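Local coordinates for S-adenosylmethionine-dependent methyltransferase (Clostridium acetobutylicum, PDB 1Y8C), which probably transfers a methyl group from S-adenosylmethionine to an acceptor, as a member of the Rossmann-like methyltransferases, at residues S24-E29 with D224-K229; D39-L44 with P57-T62; N50-L55 with N77-Q82; N61-D66 with L96-K101; F102-C107 with V137-I142. All coordinates share one frame; numbering follows the deposited sequence.

Four of the five contacts lie within or against the parallel half of one seven-stranded sheet, and contact 1 lies at the far edge, where the loop after the outermost strand 217-224 meets helix 20-32. Contact 2 pairs strands 40-44 and 61-65, and contact 5 pairs 104-107 with 136-143. Their centres are about 11 Å apart, and Asp43 OD1 to Thr106 OG1 (2.6 Å, a probable hydrogen bond) ties them together. Contact 4 packs the loop 96-101 against the same strand 61-65, its centre about 9 Å from that of contact 2. Contact 3 packs helix 52-55, which follows the glycine-rich loop where this family usually holds S-adenosylmethionine, on helix 69-81. Contacts 1 and 5 meet where Tyr226 OH lies 2.5 Å from Asp141 OD2.

Contact 1 (S24-E29 with D224-K229); sequences SDFIIE and DCYSNK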
# COMPACT_ATOMS: atom_id res chain seq x y z
N SER A 24 -8.22 8.13 -1.07
CA SER A 24 -8.44 8.76 0.22
C SER A 24 -9.92 9.06 0.44
O SER A 24 -10.46 8.77 1.50
CB SER A 24 -7.57 10.02 0.38
OG SER A 24 -7.64 10.86 -0.75
N ASP A 25 -10.59 9.63 -0.56
CA ASP A 25 -12.02 9.93 -0.41
C ASP A 25 -12.80 8.66 -0.16
O ASP A 25 -13.68 8.62 0.71
CB ASP A 25 -12.56 10.62 -1.66
CG ASP A 25 -11.94 11.99 -1.89
OD1 ASP A 25 -11.08 12.40 -1.06
OD2 ASP A 25 -12.31 12.66 -2.89
N PHE A 26 -12.50 7.62 -0.93
CA PHE A 26 -13.20 6.35 -0.74
C PHE A 26 -13.01 5.89 0.70
O PHE A 26 -13.96 5.41 1.33
CB PHE A 26 -12.65 5.27 -1.67
CG PHE A 26 -13.28 3.91 -1.43
CD1 PHE A 26 -14.55 3.62 -1.90
CD2 PHE A 26 -12.58 2.92 -0.74
CE1 PHE A 26 -15.14 2.37 -1.68
CE2 PHE A 26 -13.16 1.67 -0.51
CZ PHE A 26 -14.44 1.39 -0.99
N ILE A 27 -11.79 6.03 1.22
CA ILE A 27 -11.51 5.59 2.57
C ILE A 27 -12.27 6.41 3.59
O ILE A 27 -12.86 5.86 4.52
CB ILE A 27 -10.02 5.66 2.89
CG1 ILE A 27 -9.24 4.76 1.93
CG2 ILE A 27 -9.78 5.18 4.32
CD1 ILE A 27 -7.75 5.02 1.93
N ILE A 28 -12.26 7.73 3.43
CA ILE A 28 -12.98 8.58 4.36
C ILE A 28 -14.45 8.20 4.35
O ILE A 28 -15.09 8.06 5.40
CB ILE A 28 -12.86 10.07 3.96
CG1 ILE A 28 -11.41 10.51 3.99
CG2 ILE A 28 -13.68 10.92 4.94
CD1 ILE A 28 -10.80 10.42 5.37
N GLU A 29 -14.99 8.02 3.15
CA GLU A 29 -16.38 7.66 2.96
C GLU A 29 -16.75 6.41 3.75
O GLU A 29 -17.76 6.36 4.46
CB GLU A 29 -16.65 7.43 1.47
CG GLU A 29 -18.08 7.05 1.10
CD GLU A 29 -18.20 6.56 -0.34
OE1 GLU A 29 -19.34 6.25 -0.78
OE2 GLU A 29 -17.15 6.47 -1.03
N ASP A 224 -13.73 -3.75 -5.51
CA ASP A 224 -12.79 -3.62 -6.61
C ASP A 224 -12.11 -2.26 -6.61
O ASP A 224 -12.75 -1.22 -6.76
CB ASP A 224 -13.50 -3.82 -7.95
CG ASP A 224 -12.53 -3.91 -9.12
OD1 ASP A 224 -11.64 -3.04 -9.25
OD2 ASP A 224 -12.67 -4.86 -9.92
N CYS A 225 -10.79 -2.28 -6.43
CA CYS A 225 -9.98 -1.09 -6.43
C CYS A 225 -10.63 0.20 -5.93
O CYS A 225 -10.95 1.09 -6.72
CB CYS A 225 -9.42 -0.87 -7.83
SG CYS A 225 -8.12 0.36 -7.90
N TYR A 226 -10.79 0.28 -4.61
CA TYR A 226 -11.36 1.44 -3.92
C TYR A 226 -12.63 2.06 -4.53
O TYR A 226 -12.66 3.23 -4.90
CB TYR A 226 -10.28 2.52 -3.76
CG TYR A 226 -9.09 2.07 -2.94
CD1 TYR A 226 -8.07 1.30 -3.51
CD2 TYR A 226 -9.01 2.36 -1.57
CE1 TYR A 226 -7.00 0.82 -2.74
CE2 TYR A 226 -7.95 1.89 -0.79
CZ TYR A 226 -6.95 1.12 -1.37
OH TYR A 226 -5.94 0.62 -0.58
N SER A 227 -13.69 1.27 -4.58
CA SER A 227 -14.96 1.73 -5.11
C SER A 227 -16.01 0.73 -4.67
O SER A 227 -15.68 -0.35 -4.17
CB SER A 227 -14.92 1.80 -6.64
OG SER A 227 -14.95 0.49 -7.21
N ASN A 228 -17.27 1.08 -4.86
CA ASN A 228 -18.36 0.20 -4.47
C ASN A 228 -18.46 -1.02 -5.38
O ASN A 228 -19.09 -2.00 -5.01
CB ASN A 228 -19.68 0.95 -4.52
CG ASN A 228 -19.78 2.02 -3.46
OD1 ASN A 228 -20.51 3.01 -3.62
ND2 ASN A 228 -19.06 1.83 -2.35
N LYS A 229 -17.84 -0.96 -6.55
CA LYS A 229 -17.90 -2.10 -7.47
C LYS A 229 -17.47 -3.38 -6.78
O LYS A 229 -16.56 -3.39 -5.94
CB LYS A 229 -17.03 -1.87 -8.70
CG LYS A 229 -17.40 -0.67 -9.55
CD LYS A 229 -16.50 -0.58 -10.79
CE LYS A 229 -15.05 -0.25 -10.42
NZ LYS A 229 -14.10 -0.43 -11.56
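Aromatic packing dominates this meeting of helix 20-32 with a loop. With CG anti to the backbone N (chi1 175°), the Phe26 side chain reaches out from the helix and lays one ring face over the turning backbone: Tyr226 C sits 3.5 Å above the ring plane, over its centre, while Ser227 N lies nearer the rim. The Asn228 side chain occupies the edge of the same ring. Apolar side-chain contacts complete the meeting. Phe26 CD2 touches Tyr226 CD2 at 3.7 Å, the two side chains crossing at about a right angle, and the Ile27 side chain lies alongside that of Tyr226, with CD1 4.2 Å from Tyr226 CE2. Polar bonds act inside the loop: Ser227 OG donates to Asp224 O (2.8 Å), and Asp224 N bonds to Lys229 O, both bonds closing the turn on itself. Tyr226 OH is held by Asp141, and its ring stacks on Trp23. The loop joins the antiparallel strands 217-224 and 237-244, while on the helix Ile27 and Ile28 also pack against Leu55 of helix 52-55.

Contact 2 (D39-L44 with P57-T62); sequences DDYLDL and PKFKNT
Tyr41 can be traced outward from its strand. CB sits over the face of the Phe59 ring, a CH-pi contact 3.5 Å from the centroid and 15° off the normal. From there CG lies anti to the backbone N (chi1 168°), so the phenol leaves Phe59 behind: the two rings are 5.3 Å apart by centroids, slid so far that they barely overlap. CD2 then meets the Thr62 methyl CG2 at 3.4 Å, the two side chains lying alongside each other. At the tip, OH hydrogen-bonds to Thr106 and touches Leu55. This is the first strand-helix-strand unit of the Rossmann-like fold, strands 40-44 and 61-65 lying parallel with helix 52-55 between them in the chain. Tyr41 N donates to Asn61 O (2.9 Å, 171°), and Asn61 N to Asp39 O at 2.9 Å, nearly along the C=O axis. That same oxygen receives a weak bond from Lys60 N. Beside the pair, the Asp40 carboxylate forms salt bridges with Lys133 and Arg100, while Asp39 OD1 lies 3.1 Å from Lys60 CE.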
# COMPACT_ATOMS: atom_id res chain seq x y z
N ASP A 39 -10.03 10.12 15.66
CA ASP A 39 -9.00 10.48 16.61
C ASP A 39 -7.61 10.02 16.21
O ASP A 39 -6.70 10.85 16.09
CB ASP A 39 -9.33 9.92 17.99
CG ASP A 39 -10.41 10.71 18.69
OD1 ASP A 39 -10.37 11.96 18.59
OD2 ASP A 39 -11.29 10.10 19.34
N ASP A 40 -7.44 8.72 16.01
CA ASP A 40 -6.12 8.18 15.67
C ASP A 40 -6.02 7.39 14.38
O ASP A 40 -6.75 6.43 14.13
CB ASP A 40 -5.62 7.36 16.86
CG ASP A 40 -5.48 8.20 18.11
OD1 ASP A 40 -4.58 9.07 18.14
OD2 ASP A 40 -6.29 8.02 19.04
N TYR A 41 -5.05 7.82 13.56
CA TYR A 41 -4.78 7.24 12.26
C TYR A 41 -3.35 6.73 12.06
O TYR A 41 -2.38 7.46 12.28
CB TYR A 41 -5.11 8.27 11.16
CG TYR A 41 -4.60 7.89 9.79
CD1 TYR A 41 -4.96 6.67 9.19
CD2 TYR A 41 -3.74 8.74 9.07
CE1 TYR A 41 -4.51 6.32 7.92
CE2 TYR A 41 -3.27 8.39 7.80
CZ TYR A 41 -3.67 7.18 7.24
OH TYR A 41 -3.21 6.81 5.99
N LEU A 42 -3.24 5.49 11.61
CA LEU A 42 -1.96 4.85 11.33
C LEU A 42 -1.89 4.36 9.88
O LEU A 42 -2.74 3.58 9.42
CB LEU A 42 -1.75 3.64 12.25
CG LEU A 42 -0.57 2.72 11.90
CD1 LEU A 42 0.74 3.39 12.32
CD2 LEU A 42 -0.72 1.38 12.59
N ASP A 43 -0.88 4.81 9.17
CA ASP A 43 -0.70 4.38 7.80
C ASP A 43 0.59 3.56 7.73
O ASP A 43 1.68 4.08 7.94
CB ASP A 43 -0.62 5.59 6.88
CG ASP A 43 -0.43 5.21 5.45
OD1 ASP A 43 -0.87 4.09 5.08
OD2 ASP A 43 0.14 6.02 4.68
N LEU A 44 0.45 2.26 7.46
CA LEU A 44 1.58 1.34 7.35
C LEU A 44 2.09 1.37 5.92
O LEU A 44 1.30 1.31 4.99
CB LEU A 44 1.15 -0.08 7.65
CG LEU A 44 0.57 -0.37 9.02
CD1 LEU A 44 -0.14 -1.72 8.99
CD2 LEU A 44 1.68 -0.34 10.05
N PRO A 57 -4.78 15.00 7.67
CA PRO A 57 -5.51 16.20 8.12
C PRO A 57 -6.92 15.96 8.64
O PRO A 57 -7.53 16.83 9.26
CB PRO A 57 -5.51 17.08 6.87
CG PRO A 57 -5.46 16.10 5.76
CD PRO A 57 -4.44 15.11 6.25
N LYS A 58 -7.45 14.76 8.41
CA LYS A 58 -8.79 14.45 8.88
C LYS A 58 -8.78 13.89 10.30
O LYS A 58 -9.83 13.74 10.91
CB LYS A 58 -9.45 13.47 7.92
CG LYS A 58 -9.64 14.03 6.52
CD LYS A 58 -10.51 15.28 6.54
CE LYS A 58 -11.00 15.66 5.15
NZ LYS A 58 -9.89 16.00 4.22
N PHE A 59 -7.60 13.60 10.84
CA PHE A 59 -7.49 13.07 12.19
C PHE A 59 -6.75 13.98 13.17
O PHE A 59 -6.18 15.00 12.78
CB PHE A 59 -6.79 11.71 12.17
CG PHE A 59 -7.59 10.63 11.52
CD1 PHE A 59 -7.71 10.57 10.14
CD2 PHE A 59 -8.25 9.68 12.30
CE1 PHE A 59 -8.48 9.58 9.54
CE2 PHE A 59 -9.02 8.69 11.72
CZ PHE A 59 -9.13 8.63 10.33
N LYS A 60 -6.77 13.61 14.45
CA LYS A 60 -6.08 14.40 15.46
C LYS A 60 -4.63 13.95 15.57
O LYS A 60 -3.72 14.78 15.59
CB LYS A 60 -6.74 14.26 16.83
CG LYS A 60 -8.20 14.66 16.89
CD LYS A 60 -8.58 15.11 18.30
CE LYS A 60 -8.20 14.07 19.36
NZ LYS A 60 -8.23 14.59 20.77
N ASN A 61 -4.43 12.64 15.64
CA ASN A 61 -3.08 12.08 15.76
C ASN A 61 -2.81 11.08 14.65
O ASN A 61 -3.63 10.18 14.39
CB ASN A 61 -2.89 11.41 17.12
CG ASN A 61 -3.42 12.24 18.27
OD1 ASN A 61 -4.40 11.88 18.92
ND2 ASN A 61 -2.76 13.37 18.52
N THR A 62 -1.66 11.22 14.00
CA THR A 62 -1.29 10.33 12.92
C THR A 62 0.09 9.70 13.09
O THR A 62 1.02 10.34 13.57
CB THR A 62 -1.31 11.07 11.56
OG1 THR A 62 -2.60 11.65 11.34
CG2 THR A 62 -1.00 10.12 10.42

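Contact 3 (N50-L55 with N77-Q82); sequences NLTENL and NKFRSQ
The Phe79 ring meets helix 52-55 obliquely, with its CE2-CZ corner: Thr52 CB comes to 3.5 Å from CZ, and Glu53 N to 4.0 Å from CE2. Leu84 and Pro86 touch the same ring from the chain beyond. Another pair of flat groups, the Glu53 carboxylate and the Gln82 amide, have planes 71° apart, their side chains crossing at about a right angle. Glu53 CG takes the crowded position between the backbone N and the carbonyl carbon (chi1 65°), and its extended chain crosses Lys78, with OE2 3.5 Å from Lys78 CD. Lys78 bends at chi3 (-57°) and so brings NZ to 2.7 Å from Asn50 OD1. Asn4 and Thr48 O accept hydrogen bonds from this ammonium, whose charge would be partly offset by Glu53 close by. Thr52 OG1 in turn is bonded to Asp43. The residues ahead of helix 52-55, Thr48 among them, belong to the glycine-rich loop after the first strand, the segment that in Rossmann-like methyltransferases usually cradles S-adenosylmethionine.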
# COMPACT_ATOMS: atom_id res chain seq x y z
N ASN A 50 2.17 9.91 0.03
CA ASN A 50 1.21 10.39 -0.95
C ASN A 50 -0.23 10.12 -0.57
O ASN A 50 -1.15 10.77 -1.07
CB ASN A 50 1.51 9.78 -2.32
CG ASN A 50 2.71 10.43 -2.97
OD1 ASN A 50 2.92 11.63 -2.83
ND2 ASN A 50 3.50 9.65 -3.71
N LEU A 51 -0.43 9.18 0.33
CA LEU A 51 -1.77 8.84 0.76
C LEU A 51 -1.97 9.42 2.16
O LEU A 51 -3.08 9.82 2.53
CB LEU A 51 -1.89 7.32 0.76
CG LEU A 51 -3.23 6.66 0.48
CD1 LEU A 51 -2.96 5.32 -0.18
CD2 LEU A 51 -4.01 6.48 1.76
N THR A 52 -0.89 9.49 2.92
CA THR A 52 -0.94 10.00 4.28
C THR A 52 -1.33 11.48 4.33
O THR A 52 -2.12 11.89 5.18
CB THR A 52 0.43 9.84 4.97
OG1 THR A 52 1.03 8.62 4.54
CG2 THR A 52 0.26 9.82 6.48
N GLU A 53 -0.78 12.27 3.41
CA GLU A 53 -1.07 13.70 3.37
C GLU A 53 -2.55 13.98 3.10
O GLU A 53 -3.03 15.07 3.37
CB GLU A 53 -0.21 14.40 2.31
CG GLU A 53 -0.52 13.95 0.90
CD GLU A 53 0.28 14.69 -0.15
OE1 GLU A 53 0.33 14.20 -1.29
OE2 GLU A 53 0.85 15.77 0.16
N ASN A 54 -3.27 13.01 2.56
CA ASN A 54 -4.69 13.21 2.29
C ASN A 54 -5.56 12.87 3.49
O ASN A 54 -6.55 13.56 3.75
CB ASN A 54 -5.12 12.35 1.09
CG ASN A 54 -4.64 12.90 -0.23
OD1 ASN A 54 -3.66 13.65 -0.28
ND2 ASN A 54 -5.32 12.53 -1.31
N LEU A 55 -5.20 11.83 4.23
CA LEU A 55 -5.97 11.36 5.38
C LEU A 55 -5.52 11.95 6.71
O LEU A 55 -6.33 12.13 7.62
CB LEU A 55 -5.89 9.83 5.46
CG LEU A 55 -6.42 9.06 4.26
CD1 LEU A 55 -5.85 7.66 4.27
CD2 LEU A 55 -7.93 9.03 4.30
N ASN A 77 9.61 15.60 4.99
CA ASN A 77 9.76 16.92 4.40
C ASN A 77 8.42 17.40 3.86
O ASN A 77 8.07 18.58 3.99
CB ASN A 77 10.80 16.89 3.30
CG ASN A 77 12.15 16.44 3.81
OD1 ASN A 77 12.62 16.91 4.85
ND2 ASN A 77 12.78 15.51 3.10
N LYS A 78 7.69 16.49 3.24
CA LYS A 78 6.38 16.80 2.69
C LYS A 78 5.45 17.20 3.83
O LYS A 78 4.87 18.28 3.81
CB LYS A 78 5.84 15.57 1.96
CG LYS A 78 4.42 15.71 1.46
CD LYS A 78 4.02 14.48 0.66
CE LYS A 78 4.97 14.25 -0.50
NZ LYS A 78 4.56 13.04 -1.24
N PHE A 79 5.31 16.34 4.82
CA PHE A 79 4.43 16.65 5.94
C PHE A 79 4.76 18.02 6.53
O PHE A 79 3.87 18.82 6.79
CB PHE A 79 4.56 15.57 7.02
CG PHE A 79 4.16 14.21 6.55
CD1 PHE A 79 4.69 13.07 7.15
CD2 PHE A 79 3.23 14.05 5.51
CE1 PHE A 79 4.30 11.80 6.74
CE2 PHE A 79 2.84 12.79 5.10
CZ PHE A 79 3.37 11.66 5.71
N ARG A 80 6.04 18.29 6.71
CA ARG A 80 6.47 19.57 7.27
C ARG A 80 6.07 20.77 6.42
O ARG A 80 5.57 21.76 6.96
CB ARG A 80 7.99 19.56 7.46
CG ARG A 80 8.44 18.83 8.72
CD ARG A 80 9.94 18.59 8.73
NE ARG A 80 10.39 18.14 10.04
CZ ARG A 80 11.60 17.63 10.29
NH1 ARG A 80 12.49 17.52 9.31
NH2 ARG A 80 11.92 17.25 11.53
N SER A 81 6.27 20.69 5.12
CA SER A 81 5.91 21.81 4.25
C SER A 81 4.41 22.04 4.21
O SER A 81 3.94 23.05 3.69
CB SER A 81 6.42 21.56 2.83
OG SER A 81 5.60 20.62 2.16
N GLN A 82 3.65 21.10 4.77
CA GLN A 82 2.19 21.21 4.82
C GLN A 82 1.69 21.44 6.24
O GLN A 82 0.50 21.28 6.51
CB GLN A 82 1.54 19.95 4.27
CG GLN A 82 1.71 19.73 2.78
CD GLN A 82 1.00 18.47 2.32
OE1 GLN A 82 1.38 17.37 2.70
NE2 GLN A 82 -0.05 18.64 1.51

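Contact 4 (N61-D66 with L96-K101); sequences NTWAVD and LNINRK
Two torsions turn the Trp63 indole to face its partner: CG lies beside the backbone N and anti to the carbonyl carbon (chi1 -79°), and chi2 is 74°. On the other segment, Ile98 CG2 is anti to its own backbone N; the two side chains reach toward each other, and the methyl CG2 ends over the face of the ring. The setting is the Rossmann-like sheet, where residues 96-101 run counter to strand 61-65 across one of its faces before the chain enters strand 104-107. Ile98 CG2 makes a CH-pi contact 4.0 Å from the centroid of the six-membered Trp63 ring, 15° off its normal. Its other arm, CD1, fits between Trp63 CE3 (3.6 Å) and Val65 CG2 (3.4 Å), while Leu96 CD1 lies farther off, 4.4 Å from Val65 CG2. Phe102, just ahead of strand 104-107, also meets the indole. Arg100, bent at chi2, passes the indole with its CG 4.2 Å from Trp63 NE1. Farther out, its NH2 forms a salt bridge with Asp40 OD1, and the Asn61 side chain lies at the edge of the guanidinium.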
# COMPACT_ATOMS: atom_id res chain seq x y z
N ASN A 61 -4.43 12.64 15.64
CA ASN A 61 -3.08 12.08 15.76
C ASN A 61 -2.81 11.08 14.65
O ASN A 61 -3.63 10.18 14.39
CB ASN A 61 -2.89 11.41 17.12
CG ASN A 61 -3.42 12.24 18.27
OD1 ASN A 61 -4.40 11.88 18.92
ND2 ASN A 61 -2.76 13.37 18.52
N THR A 62 -1.66 11.22 14.00
CA THR A 62 -1.29 10.33 12.92
C THR A 62 0.09 9.70 13.09
O THR A 62 1.02 10.34 13.57
CB THR A 62 -1.31 11.07 11.56
OG1 THR A 62 -2.60 11.65 11.34
CG2 THR A 62 -1.00 10.12 10.42
N TRP A 63 0.19 8.44 12.69
CA TRP A 63 1.44 7.71 12.73
C TRP A 63 1.67 7.13 11.35
O TRP A 63 0.76 6.55 10.75
CB TRP A 63 1.38 6.58 13.75
CG TRP A 63 1.56 7.03 15.13
CD1 TRP A 63 0.65 7.70 15.90
CD2 TRP A 63 2.72 6.85 15.94
NE1 TRP A 63 1.18 7.94 17.15
CE2 TRP A 63 2.44 7.42 17.20
CE3 TRP A 63 3.96 6.24 15.72
CZ2 TRP A 63 3.37 7.41 18.24
CZ3 TRP A 63 4.89 6.23 16.76
CH2 TRP A 63 4.59 6.81 18.01
N ALA A 64 2.89 7.30 10.85
CA ALA A 64 3.27 6.81 9.54
C ALA A 64 4.48 5.89 9.71
O ALA A 64 5.50 6.30 10.28
CB ALA A 64 3.62 7.98 8.63
N VAL A 65 4.37 4.67 9.21
CA VAL A 65 5.44 3.69 9.33
C VAL A 65 5.86 3.15 7.97
O VAL A 65 5.02 2.88 7.12
CB VAL A 65 5.00 2.52 10.20
CG1 VAL A 65 6.15 1.55 10.38
CG2 VAL A 65 4.50 3.03 11.54
N ASP A 66 7.16 3.01 7.77
CA ASP A 66 7.68 2.49 6.51
C ASP A 66 9.08 1.95 6.77
O ASP A 66 9.79 2.47 7.62
CB ASP A 66 7.73 3.59 5.44
CG ASP A 66 7.87 3.03 4.03
OD1 ASP A 66 8.95 2.50 3.68
OD2 ASP A 66 6.87 3.10 3.27
N LEU A 96 5.40 -4.92 13.58
CA LEU A 96 4.95 -3.60 13.99
C LEU A 96 5.01 -3.50 15.52
O LEU A 96 4.42 -4.32 16.22
CB LEU A 96 3.51 -3.40 13.50
CG LEU A 96 2.82 -2.08 13.85
CD1 LEU A 96 3.57 -0.93 13.19
CD2 LEU A 96 1.37 -2.11 13.38
N ASN A 97 5.76 -2.52 16.03
CA ASN A 97 5.90 -2.32 17.47
C ASN A 97 5.67 -0.86 17.86
O ASN A 97 6.62 -0.12 18.08
CB ASN A 97 7.29 -2.76 17.95
CG ASN A 97 7.54 -2.46 19.44
OD1 ASN A 97 6.79 -2.92 20.32
ND2 ASN A 97 8.59 -1.69 19.72
N ILE A 98 4.41 -0.46 17.92
CA ILE A 98 4.04 0.89 18.30
C ILE A 98 3.01 0.82 19.43
O ILE A 98 1.93 0.26 19.27
CB ILE A 98 3.49 1.67 17.09
CG1 ILE A 98 4.63 1.91 16.10
CG2 ILE A 98 2.87 3.00 17.52
CD1 ILE A 98 4.26 2.78 14.93
N ASN A 99 3.36 1.37 20.59
CA ASN A 99 2.45 1.34 21.73
C ASN A 99 1.33 2.34 21.51
O ASN A 99 1.31 3.41 22.13
CB ASN A 99 3.22 1.66 23.01
CG ASN A 99 4.52 0.89 23.13
OD1 ASN A 99 4.56 -0.33 22.91
ND2 ASN A 99 5.60 1.59 23.48
N ARG A 100 0.38 1.98 20.65
CA ARG A 100 -0.72 2.87 20.35
C ARG A 100 -1.85 2.14 19.62
O ARG A 100 -1.61 1.18 18.88
CB ARG A 100 -0.16 4.02 19.50
CG ARG A 100 -1.14 5.13 19.16
CD ARG A 100 -1.61 5.86 20.40
NE ARG A 100 -2.09 7.20 20.08
CZ ARG A 100 -2.69 8.00 20.95
NH1 ARG A 100 -2.87 7.59 22.20
NH2 ARG A 100 -3.09 9.22 20.58
N LYS A 101 -3.08 2.59 19.83
CA LYS A 101 -4.24 1.98 19.18
C LYS A 101 -4.83 3.01 18.23
O LYS A 101 -4.72 4.21 18.47
CB LYS A 101 -5.32 1.59 20.19
CG LYS A 101 -4.93 0.52 21.19
CD LYS A 101 -4.95 -0.85 20.57
CE LYS A 101 -4.98 -1.93 21.65
NZ LYS A 101 -6.31 -2.03 22.36

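Contact 5 (F102-C107 with V137-I142); sequences FDLITC and VFIFDI
Cys107 O is gripped twice, by Asp141 N (3.2 Å, 144° at the hydrogen) and by a water that donates to it at 2.9 Å. That water also donates to Asp141 O, bridging the two strands where their pairing comes to an end. Upstream the bonds are tighter: Ile139 N gives to Ile105 O at 2.8 Å, nearly along the C=O axis, and Val137 N to Asp103 O. Strands 104-107 and 136-143 are parallel neighbours at the centre of the Rossmann-like sheet, joined through helix 118-129 in a beta-alpha-beta crossover. Val128 and Tyr124 of that helix cover the face bearing Ile105, Cys107 and Phe138. There Phe138, its CG anti to the backbone N, turns its ring edge to the neighbouring strand: CD1 lies 3.2 Å from Ile105 O and 3.7 Å from Ile105 CG2. Phe140 CD2 sits over one face of that ring, 3.4 Å above its plane. On the other face of the sheet Leu104 CD1 approaches Ile139 CD1 (4.2 Å), and Thr106 OG1 bonds to Asp43 and Tyr41. Asp141 forms a salt bridge with Arg237 through OD1 and a hydrogen bond with Tyr226 OH through OD2.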
# COMPACT_ATOMS: atom_id res chain seq x y z
N PHE A 102 -5.48 2.54 17.17
CA PHE A 102 -6.04 3.45 16.21
C PHE A 102 -7.47 3.18 15.79
O PHE A 102 -8.03 2.10 16.01
CB PHE A 102 -5.16 3.49 14.97
CG PHE A 102 -3.72 3.76 15.25
CD1 PHE A 102 -2.86 2.72 15.61
CD2 PHE A 102 -3.20 5.05 15.15
CE1 PHE A 102 -1.52 2.96 15.86
CE2 PHE A 102 -1.86 5.30 15.40
CZ PHE A 102 -1.01 4.25 15.75
N ASP A 103 -8.06 4.20 15.16
CA ASP A 103 -9.42 4.13 14.67
C ASP A 103 -9.39 3.65 13.24
O ASP A 103 -10.26 2.89 12.80
CB ASP A 103 -10.06 5.51 14.72
CG ASP A 103 -10.20 6.02 16.13
OD1 ASP A 103 -11.00 5.42 16.88
OD2 ASP A 103 -9.50 7.00 16.51
N LEU A 104 -8.37 4.10 12.51
CA LEU A 104 -8.20 3.73 11.13
C LEU A 104 -6.75 3.33 10.84
O LEU A 104 -5.82 4.06 11.18
CB LEU A 104 -8.58 4.90 10.21
CG LEU A 104 -8.13 4.73 8.75
CD1 LEU A 104 -8.83 3.52 8.18
CD2 LEU A 104 -8.45 5.98 7.92
N ILE A 105 -6.58 2.17 10.21
CA ILE A 105 -5.25 1.71 9.84
C ILE A 105 -5.30 1.45 8.34
O ILE A 105 -6.23 0.80 7.84
CB ILE A 105 -4.87 0.39 10.57
CG1 ILE A 105 -4.76 0.64 12.08
CG2 ILE A 105 -3.55 -0.14 10.04
CD1 ILE A 105 -4.50 -0.61 12.91
N THR A 106 -4.33 2.00 7.61
CA THR A 106 -4.28 1.79 6.16
C THR A 106 -2.97 1.20 5.70
O THR A 106 -1.91 1.44 6.27
CB THR A 106 -4.46 3.08 5.31
OG1 THR A 106 -3.43 4.02 5.63
CG2 THR A 106 -5.82 3.69 5.53
N CYS A 107 -3.06 0.41 4.65
CA CYS A 107 -1.88 -0.20 4.06
C CYS A 107 -2.27 -0.41 2.61
O CYS A 107 -2.92 -1.40 2.26
CB CYS A 107 -1.55 -1.52 4.74
SG CYS A 107 -0.04 -2.22 4.12
N VAL A 137 -11.39 0.51 12.11
CA VAL A 137 -11.38 -0.10 10.79
C VAL A 137 -9.98 -0.22 10.20
O VAL A 137 -9.13 0.63 10.43
CB VAL A 137 -12.27 0.71 9.80
CG1 VAL A 137 -12.22 0.10 8.42
CG2 VAL A 137 -13.70 0.74 10.30
N PHE A 138 -9.75 -1.31 9.47
CA PHE A 138 -8.46 -1.57 8.82
C PHE A 138 -8.69 -1.74 7.32
O PHE A 138 -9.40 -2.65 6.89
CB PHE A 138 -7.80 -2.82 9.41
CG PHE A 138 -6.57 -3.29 8.63
CD1 PHE A 138 -5.69 -2.36 8.07
CD2 PHE A 138 -6.30 -4.65 8.49
CE1 PHE A 138 -4.54 -2.78 7.38
CE2 PHE A 138 -5.16 -5.09 7.80
CZ PHE A 138 -4.27 -4.14 7.24
N ILE A 139 -8.07 -0.87 6.53
CA ILE A 139 -8.21 -0.89 5.08
C ILE A 139 -6.87 -1.14 4.37
O ILE A 139 -5.89 -0.44 4.61
CB ILE A 139 -8.83 0.45 4.59
CG1 ILE A 139 -10.20 0.64 5.23
CG2 ILE A 139 -8.95 0.46 3.08
CD1 ILE A 139 -10.91 1.92 4.85
N PHE A 140 -6.84 -2.14 3.49
CA PHE A 140 -5.62 -2.46 2.75
C PHE A 140 -5.98 -3.05 1.40
O PHE A 140 -7.08 -3.58 1.22
CB PHE A 140 -4.77 -3.46 3.53
CG PHE A 140 -5.34 -4.85 3.57
CD1 PHE A 140 -4.90 -5.83 2.69
CD2 PHE A 140 -6.31 -5.20 4.51
CE1 PHE A 140 -5.40 -7.13 2.74
CE2 PHE A 140 -6.83 -6.51 4.56
CZ PHE A 140 -6.37 -7.47 3.68
N ASP A 141 -5.06 -2.98 0.44
CA ASP A 141 -5.33 -3.56 -0.87
C ASP A 141 -4.22 -4.48 -1.29
O ASP A 141 -3.13 -4.44 -0.74
CB ASP A 141 -5.50 -2.47 -1.93
CG ASP A 141 -4.21 -1.74 -2.23
OD1 ASP A 141 -3.30 -2.35 -2.84
OD2 ASP A 141 -4.11 -0.56 -1.85
N ILE A 142 -4.52 -5.31 -2.27
CA ILE A 142 -3.53 -6.23 -2.80
C ILE A 142 -3.72 -6.35 -4.30
O ILE A 142 -4.78 -6.02 -4.83
CB ILE A 142 -3.68 -7.64 -2.20
CG1 ILE A 142 -4.99 -8.28 -2.70
CG2 ILE A 142 -3.65 -7.56 -0.67
CD1 ILE A 142 -5.14 -9.74 -2.32
O HOH W 1 -1.41 -3.39 0.85